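Local coordinates for hypothetical protein TTHA1281 (Thermus thermophilus, PDB 2E6X) that is of unknown function but belongs to the DUF3248 family and folds into a small alpha/beta domain that associates with a second copy of itself, at residues A[24-30]-A[61-67]; A[13-17]-A[36-40]; A[17-21]-A[44-48]. Residue numbers count along the deposited sequence, not the author numbering.

Interaction 1. Residues A[24-30]-A[61-67]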
# COMPACT_ATOMS: atom_id res chain seq x y z
N ASP A 24 -6.58 13.74 9.76
CA ASP A 24 -7.26 13.28 8.57
C ASP A 24 -6.22 12.75 7.57
O ASP A 24 -6.01 13.34 6.52
CB ASP A 24 -8.05 14.46 8.01
CG ASP A 24 -8.99 14.03 6.91
OD1 ASP A 24 -9.64 13.00 7.09
OD2 ASP A 24 -9.06 14.72 5.88
N VAL A 25 -5.59 11.63 7.90
CA VAL A 25 -4.56 11.06 7.04
C VAL A 25 -4.70 9.53 6.91
O VAL A 25 -4.89 8.83 7.92
CB VAL A 25 -3.18 11.38 7.62
CG1 VAL A 25 -2.10 10.69 6.82
CG2 VAL A 25 -2.94 12.92 7.60
N LEU A 26 -4.59 9.03 5.68
CA LEU A 26 -4.64 7.59 5.45
C LEU A 26 -3.24 7.05 5.71
O LEU A 26 -2.26 7.54 5.14
CB LEU A 26 -5.03 7.24 4.00
CG LEU A 26 -4.86 5.72 3.74
CD1 LEU A 26 -6.03 4.96 4.44
CD2 LEU A 26 -4.84 5.42 2.24
N VAL A 27 -3.13 6.05 6.59
CA VAL A 27 -1.82 5.48 6.88
C VAL A 27 -1.70 4.08 6.26
O VAL A 27 -2.62 3.25 6.34
CB VAL A 27 -1.57 5.39 8.43
CG1 VAL A 27 -0.27 4.68 8.73
CG2 VAL A 27 -1.58 6.83 9.06
N VAL A 28 -0.61 3.86 5.55
CA VAL A 28 -0.36 2.53 5.01
C VAL A 28 0.89 2.02 5.70
O VAL A 28 1.95 2.71 5.74
CB VAL A 28 -0.16 2.59 3.50
CG1 VAL A 28 0.40 1.25 2.98
CG2 VAL A 28 -1.53 2.90 2.86
N ARG A 29 0.77 0.86 6.33
CA ARG A 29 1.95 0.30 6.98
C ARG A 29 2.38 -0.92 6.20
O ARG A 29 1.53 -1.74 5.82
CB ARG A 29 1.66 -0.07 8.44
CG ARG A 29 1.34 1.13 9.27
CD ARG A 29 0.89 0.74 10.65
NE ARG A 29 0.76 1.95 11.48
CZ ARG A 29 0.15 1.97 12.65
NH1 ARG A 29 -0.39 0.84 13.13
NH2 ARG A 29 0.05 3.12 13.31
N VAL A 30 3.69 -1.04 5.96
CA VAL A 30 4.23 -2.17 5.22
C VAL A 30 5.53 -2.72 5.82
O VAL A 30 6.38 -1.97 6.32
CB VAL A 30 4.48 -1.79 3.74
CG1 VAL A 30 5.58 -0.71 3.64
CG2 VAL A 30 4.90 -3.02 2.96
N ARG A 61 -3.21 12.96 0.99
CA ARG A 61 -3.15 12.85 2.48
C ARG A 61 -2.90 11.39 2.88
O ARG A 61 -3.81 10.71 3.41
CB ARG A 61 -4.47 13.30 3.13
CG ARG A 61 -4.79 14.78 2.97
CD ARG A 61 -6.21 15.06 3.42
NE ARG A 61 -6.71 16.32 2.90
CZ ARG A 61 -6.22 17.51 3.25
NH1 ARG A 61 -5.21 17.57 4.13
NH2 ARG A 61 -6.72 18.63 2.73
N VAL A 62 -1.69 10.90 2.62
CA VAL A 62 -1.33 9.50 2.89
C VAL A 62 0.12 9.45 3.39
O VAL A 62 0.98 10.20 2.92
CB VAL A 62 -1.29 8.66 1.60
CG1 VAL A 62 -1.18 7.17 1.96
CG2 VAL A 62 -2.48 8.90 0.77
N ARG A 63 0.37 8.56 4.34
CA ARG A 63 1.67 8.38 4.90
C ARG A 63 1.95 6.89 4.84
O ARG A 63 1.20 6.08 5.38
CB ARG A 63 1.72 8.86 6.33
CG ARG A 63 3.09 8.55 7.00
CD ARG A 63 3.23 9.24 8.35
NE ARG A 63 4.44 8.78 9.05
CZ ARG A 63 5.65 9.28 8.82
NH1 ARG A 63 5.82 10.26 7.91
NH2 ARG A 63 6.68 8.84 9.52
N VAL A 64 3.02 6.53 4.17
CA VAL A 64 3.39 5.10 4.09
C VAL A 64 4.46 4.87 5.15
O VAL A 64 5.44 5.63 5.25
CB VAL A 64 3.90 4.73 2.71
CG1 VAL A 64 4.33 3.18 2.68
CG2 VAL A 64 2.78 5.01 1.71
N GLU A 65 4.29 3.82 5.92
CA GLU A 65 5.18 3.54 7.06
C GLU A 65 5.84 2.18 7.00
O GLU A 65 5.16 1.18 6.79
CB GLU A 65 4.36 3.67 8.37
CG GLU A 65 3.82 5.09 8.59
CD GLU A 65 2.90 5.21 9.80
OE1 GLU A 65 2.71 4.21 10.56
OE2 GLU A 65 2.36 6.33 10.00
N TRP A 66 7.15 2.13 7.26
CA TRP A 66 7.83 0.84 7.21
C TRP A 66 7.96 0.30 8.61
O TRP A 66 8.40 1.00 9.52
CB TRP A 66 9.21 0.96 6.57
CG TRP A 66 9.88 -0.37 6.47
CD1 TRP A 66 10.74 -0.95 7.38
CD2 TRP A 66 9.70 -1.31 5.42
NE1 TRP A 66 11.10 -2.21 6.94
CE2 TRP A 66 10.48 -2.46 5.75
CE3 TRP A 66 8.97 -1.31 4.23
CZ2 TRP A 66 10.51 -3.59 4.94
CZ3 TRP A 66 9.01 -2.44 3.42
CH2 TRP A 66 9.78 -3.56 3.79
N VAL A 67 7.53 -0.94 8.79
CA VAL A 67 7.58 -1.59 10.09
C VAL A 67 8.74 -2.54 10.13
O VAL A 67 8.72 -3.54 9.44
CB VAL A 67 6.31 -2.41 10.32
CG1 VAL A 67 6.38 -3.04 11.68
CG2 VAL A 67 5.05 -1.53 10.16
O HOH W 1 -4.50 15.65 6.17
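Residues 26-30 and 62-66 run side by side as parallel strands, their axes 4.6 Å apart and inclined by 19°. On the face bearing Leu26, Val28, Val30, Val62, Val64 and Trp66, each side chain lies beside its partner in register, and Val28 and Val30 also lean toward the gap before it. Val28 sits in the hollow between Val62 and Val64, with CG2 4.4 Å from Val62 CG1 and CB 4.2 Å from Val64 CG2. Val30 fills the next one: its CG1 lies 4.2 Å from Val64 CG1 and 3.5 Å from Trp66 CE3, so the flat indole closes that end. At the other end, Leu26 CD2 meets Val62 CG1 at 4.1 Å. Beta-branched valines suit this work, being compact and at ease in extended backbone. The two parallel neighbours are joined by a beta-alpha-beta crossover whose connection includes helices 36-41 and 50-58; Val57 of the latter covers Leu26, while Val62, Val64 and Trp66 pack against the second subunit. Six backbone hydrogen bonds hold the register, from Leu26 N to Arg61 O (2.9 Å) through Glu65 N to Val28 O (2.6 Å) to Val67 N to Val30 O (2.9 Å). The face bearing Val27, Arg29, Arg63 and Glu65 mixes a valine with charged side chains. Glu65 leans across, its OE2 3.4 Å from Val27 CG1, and its OE1 takes a salt bridge from Arg29 NE at 3.1 Å. Arg63 NE weakly bonds Glu65 OE2 at 3.4 Å, completing a three-residue network. Arg29 CB rests 4.1 Å from Val67 CG2, while its NH2 reaches Pro43 O.

Interaction 2. Residues A[13-17]-A[36-40]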
# COMPACT_ATOMS: atom_id res chain seq x y z
N LEU A 13 5.28 -9.56 1.93
CA LEU A 13 5.12 -8.26 2.59
C LEU A 13 3.76 -8.21 3.28
O LEU A 13 2.78 -8.74 2.76
CB LEU A 13 5.20 -7.15 1.54
CG LEU A 13 6.48 -7.06 0.72
CD1 LEU A 13 6.33 -5.90 -0.24
CD2 LEU A 13 7.68 -6.84 1.62
N VAL A 14 3.71 -7.59 4.45
CA VAL A 14 2.46 -7.46 5.18
C VAL A 14 1.98 -6.04 4.98
O VAL A 14 2.78 -5.10 5.05
CB VAL A 14 2.65 -7.69 6.69
CG1 VAL A 14 1.28 -7.80 7.38
CG2 VAL A 14 3.48 -8.95 6.91
N TRP A 15 0.70 -5.90 4.70
CA TRP A 15 0.08 -4.61 4.48
C TRP A 15 -1.08 -4.38 5.44
O TRP A 15 -1.91 -5.28 5.64
CB TRP A 15 -0.48 -4.50 3.07
CG TRP A 15 0.54 -4.50 2.01
CD1 TRP A 15 1.08 -5.60 1.39
CD2 TRP A 15 1.21 -3.36 1.47
NE1 TRP A 15 2.05 -5.20 0.50
CE2 TRP A 15 2.15 -3.84 0.53
CE3 TRP A 15 1.12 -1.98 1.70
CZ2 TRP A 15 2.99 -2.98 -0.19
CZ3 TRP A 15 1.96 -1.13 0.98
CH2 TRP A 15 2.88 -1.63 0.05
N ARG A 16 -1.14 -3.17 6.02
CA ARG A 16 -2.23 -2.78 6.91
C ARG A 16 -2.51 -1.32 6.62
O ARG A 16 -1.60 -0.54 6.30
CB ARG A 16 -1.84 -2.91 8.39
CG ARG A 16 -1.57 -4.36 8.89
CD ARG A 16 -2.83 -5.22 8.93
NE ARG A 16 -2.54 -6.52 9.54
CZ ARG A 16 -2.13 -7.60 8.87
NH1 ARG A 16 -1.96 -7.54 7.55
NH2 ARG A 16 -1.84 -8.72 9.54
N MSE A 17 -3.77 -0.91 6.71
CA MSE A 17 -4.09 0.48 6.45
C MSE A 17 -5.30 0.92 7.23
O MSE A 17 -6.07 0.10 7.71
CB MSE A 17 -4.38 0.67 4.98
CG MSE A 17 -5.42 -0.31 4.54
SE MSE A 17 -5.49 -0.30 2.69
CE MSE A 17 -5.55 1.61 2.35
N THR A 36 5.30 -9.09 11.33
CA THR A 36 3.90 -9.13 11.67
C THR A 36 3.60 -8.84 13.13
O THR A 36 2.74 -8.03 13.45
CB THR A 36 3.32 -10.50 11.31
OG1 THR A 36 3.48 -10.71 9.90
CG2 THR A 36 1.84 -10.58 11.70
N PRO A 37 4.28 -9.54 14.05
CA PRO A 37 4.03 -9.30 15.47
C PRO A 37 4.05 -7.79 15.81
O PRO A 37 3.23 -7.34 16.59
CB PRO A 37 5.17 -10.06 16.15
CG PRO A 37 5.37 -11.22 15.25
CD PRO A 37 5.29 -10.58 13.86
N ARG A 38 4.97 -7.03 15.21
CA ARG A 38 5.08 -5.58 15.54
C ARG A 38 3.92 -4.68 15.13
O ARG A 38 3.72 -3.61 15.72
CB ARG A 38 6.34 -4.98 14.90
CG ARG A 38 7.60 -5.79 15.12
CD ARG A 38 8.10 -5.69 16.51
NE ARG A 38 9.23 -6.58 16.68
CZ ARG A 38 9.76 -6.89 17.86
NH1 ARG A 38 9.26 -6.35 18.96
NH2 ARG A 38 10.81 -7.71 17.92
N PHE A 39 3.18 -5.09 14.12
CA PHE A 39 2.08 -4.26 13.66
C PHE A 39 1.05 -3.97 14.75
O PHE A 39 0.65 -2.81 14.93
CB PHE A 39 1.37 -4.90 12.44
CG PHE A 39 2.13 -4.74 11.13
CD1 PHE A 39 3.26 -5.51 10.85
CD2 PHE A 39 1.66 -3.86 10.14
CE1 PHE A 39 3.92 -5.41 9.62
CE2 PHE A 39 2.31 -3.75 8.91
CZ PHE A 39 3.45 -4.53 8.65
N ARG A 40 0.62 -5.00 15.48
CA ARG A 40 -0.38 -4.83 16.52
C ARG A 40 0.09 -4.00 17.70
O ARG A 40 -0.74 -3.48 18.45
CB ARG A 40 -0.88 -6.18 17.04
CG ARG A 40 -1.90 -6.83 16.14
CD ARG A 40 -1.29 -7.23 14.80
NE ARG A 40 -2.33 -7.60 13.84
CZ ARG A 40 -2.10 -8.20 12.69
NH1 ARG A 40 -0.86 -8.52 12.34
NH2 ARG A 40 -3.11 -8.50 11.89
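This is a strand-against-helix packing contact near the surface, where strand 13-19, outermost in this chain's sheet, is partly covered by the short helix 36-41 that follows strand 26-32. Strand residues 13-17 and the weakly bonded helical turn 36-40 point nearly the same way, 14° apart, with their axes 9.9 Å apart. Alternation along the strand sends Val14 and Arg16 toward the helix and turns Leu13 and Trp15 away from it, to where Trp15 packs on Met17 of the second subunit. Phe39 bridges the gap, for a large flat ring can span a distance that a smaller side chain could not. Its CZ lies 3.8 Å from Val14 CB, with Val14 CG1 over one ring face, and its CD2 is 3.5 Å from Arg16 CG. Val14 CG2 also meets Thr36 OG1 at 3.5 Å, although that hydroxyl is hydrogen-bonded to Ala33 O. Arg16 curls over (chi1 and chi2 both m), laying its methylenes by the ring, and its NH1 bonds Trp15 O at 3.0 Å. Arg16 CZ lies 5.8 Å from the centroid of the Phe39 ring, a long and at most weak cation-pi attraction. Arg16 NH2 comes within 2.7 Å of Arg40 NH2, both of them donors. The polar tips offer each other like charge and no acceptor, which implies that cohesion comes from the apolar packing of Phe39 on Val14 and on the aliphatic part of Arg16.

Interaction 3. Residues A[17-21]-A[44-48]; sequences MGRAE and RLLNL
Build residues 17-19 extended, as the later part of strand 13-19; segment 44-48, extended too (phi -63° to -154°, psi 139° to 156°) but no regular strand, runs at 105° to residues 17-21, end to end. Their one point of register is Arg19 opposite Leu46, an isolated antiparallel hydrogen-bonded pair with CA atoms 4.8 Å apart: Arg19 N donates to Leu46 O (2.7 Å), Leu46 N to Arg19 O (2.8 Å). Gly18 (phi/psi 163/173) presses its CA to 3.3 Å from Leu46 O, an oxygen with which a CB would clash. Leu45 and Leu46 are both mt. Leu45 CD1 lies 3.9 Å from Gly18 N and Leu45 CD2 4.1 Å from Ala20 CA, and it packs on Val27. Leu46 CG meets Glu21 CG at 3.8 Å, while Leu46 CD1 covers a face of the Arg19 guanidinium, 4.0 Å from NH2. Leu48 (pt) sets CD1 4.0 Å from Arg19 CB and packs on helix 50-58. Arg19, t, t, p over chi1 to chi3, folds back so that NE (2.9 Å) and NH2 (3.1 Å) bond Ala20 O. The CA-to-CB bond of Met17, a selenomethionine, points away from 44-48. Waters 2.9 and 3.0 Å from Arg44 O lead respectively to Glu21 N and OE1. A single bridge thus pins a loop beside the strand: Leu45 and Leu48 pack inward, Leu46 covers the outer side against Arg19 and Glu21, and water links Arg44 to Glu21.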
# COMPACT_ATOMS: atom_id res chain seq x y z
N MSE A 17 -3.77 -0.91 6.71
CA MSE A 17 -4.09 0.48 6.45
C MSE A 17 -5.30 0.92 7.23
O MSE A 17 -6.07 0.10 7.71
CB MSE A 17 -4.38 0.67 4.98
CG MSE A 17 -5.42 -0.31 4.54
SE MSE A 17 -5.49 -0.30 2.69
CE MSE A 17 -5.55 1.61 2.35
N GLY A 18 -5.45 2.24 7.33
CA GLY A 18 -6.56 2.82 8.06
C GLY A 18 -6.24 4.27 8.34
O GLY A 18 -5.13 4.78 8.06
N ARG A 19 -7.22 4.98 8.88
CA ARG A 19 -6.98 6.38 9.14
C ARG A 19 -6.27 6.59 10.46
O ARG A 19 -6.46 5.84 11.42
CB ARG A 19 -8.30 7.17 9.15
CG ARG A 19 -8.11 8.66 8.79
CD ARG A 19 -9.29 9.52 9.29
NE ARG A 19 -9.06 9.80 10.70
CZ ARG A 19 -9.98 10.14 11.59
NH1 ARG A 19 -11.27 10.28 11.23
NH2 ARG A 19 -9.60 10.31 12.86
N ALA A 20 -5.40 7.60 10.51
CA ALA A 20 -4.71 7.93 11.75
C ALA A 20 -5.82 8.35 12.72
O ALA A 20 -6.82 8.94 12.30
CB ALA A 20 -3.79 9.10 11.51
N GLU A 21 -5.67 8.07 14.01
CA GLU A 21 -6.69 8.44 15.00
C GLU A 21 -6.91 9.91 15.27
O GLU A 21 -8.01 10.32 15.63
CB GLU A 21 -6.43 7.79 16.36
CG GLU A 21 -7.24 6.54 16.57
CD GLU A 21 -7.41 6.21 18.04
OE1 GLU A 21 -6.38 6.01 18.72
OE2 GLU A 21 -8.58 6.16 18.50
N ARG A 44 -3.06 2.18 17.14
CA ARG A 44 -4.15 1.73 16.30
C ARG A 44 -4.63 2.70 15.24
O ARG A 44 -4.75 3.88 15.48
CB ARG A 44 -5.37 1.34 17.16
CG ARG A 44 -5.19 0.09 18.00
CD ARG A 44 -4.69 -1.08 17.17
NE ARG A 44 -4.41 -2.24 18.01
CZ ARG A 44 -3.46 -2.29 18.95
NH1 ARG A 44 -2.69 -1.22 19.19
NH2 ARG A 44 -3.30 -3.39 19.67
N LEU A 45 -4.94 2.15 14.08
CA LEU A 45 -5.52 2.93 12.96
C LEU A 45 -7.02 2.65 12.90
O LEU A 45 -7.46 1.59 13.31
CB LEU A 45 -4.94 2.49 11.64
CG LEU A 45 -3.43 2.71 11.57
CD1 LEU A 45 -2.89 2.12 10.29
CD2 LEU A 45 -3.12 4.16 11.70
N LEU A 46 -7.78 3.58 12.33
CA LEU A 46 -9.23 3.42 12.23
C LEU A 46 -9.75 2.95 10.87
O LEU A 46 -9.28 3.43 9.80
CB LEU A 46 -9.92 4.74 12.59
CG LEU A 46 -9.80 5.20 14.05
CD1 LEU A 46 -10.38 6.60 14.20
CD2 LEU A 46 -10.55 4.20 14.97
N ASN A 47 -10.73 2.03 10.91
CA ASN A 47 -11.35 1.57 9.66
C ASN A 47 -12.01 2.78 9.02
O ASN A 47 -12.37 3.75 9.72
CB ASN A 47 -12.46 0.54 9.90
CG ASN A 47 -11.97 -0.67 10.67
OD1 ASN A 47 -10.90 -1.21 10.37
ND2 ASN A 47 -12.75 -1.08 11.67
N LEU A 48 -12.14 2.77 7.71
CA LEU A 48 -12.85 3.88 7.08
C LEU A 48 -13.44 3.38 5.77
O LEU A 48 -12.96 2.39 5.20
CB LEU A 48 -11.91 5.10 6.86
CG LEU A 48 -10.91 4.91 5.74
CD1 LEU A 48 -10.02 6.14 5.65
CD2 LEU A 48 -10.08 3.71 6.00
O HOH W 2 -8.29 -0.33 10.19
O HOH W 3 -3.56 6.48 14.78
O HOH W 4 -3.89 5.65 17.75

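How the interactions relate
The three contacts share one small mixed sheet. Interactions 1 and 3 are partly buried, whereas interaction 2 is a surface contact. Interaction 1 buries the most surface and joins strands 26-32 and 62-66 through regular backbone bonding and valine packing. Interactions 2 and 3 both use strand 13-19, meeting at Met17: interaction 2 sets a helix on it mainly by side-chain packing, without backbone pairing, whereas interaction 3 ties the loop preceding helix 50-58 to it by one bridge, leucine packing and waters. Strand 13-19 in turn pairs with strand 26-32, Arg29 N probably bonding Arg16 O and Val27 N Gly18 O. Arg29, and more weakly Arg63, pair with Glu65 in interaction 1, whereas Arg16 and Arg40 crowd each other in interaction 2.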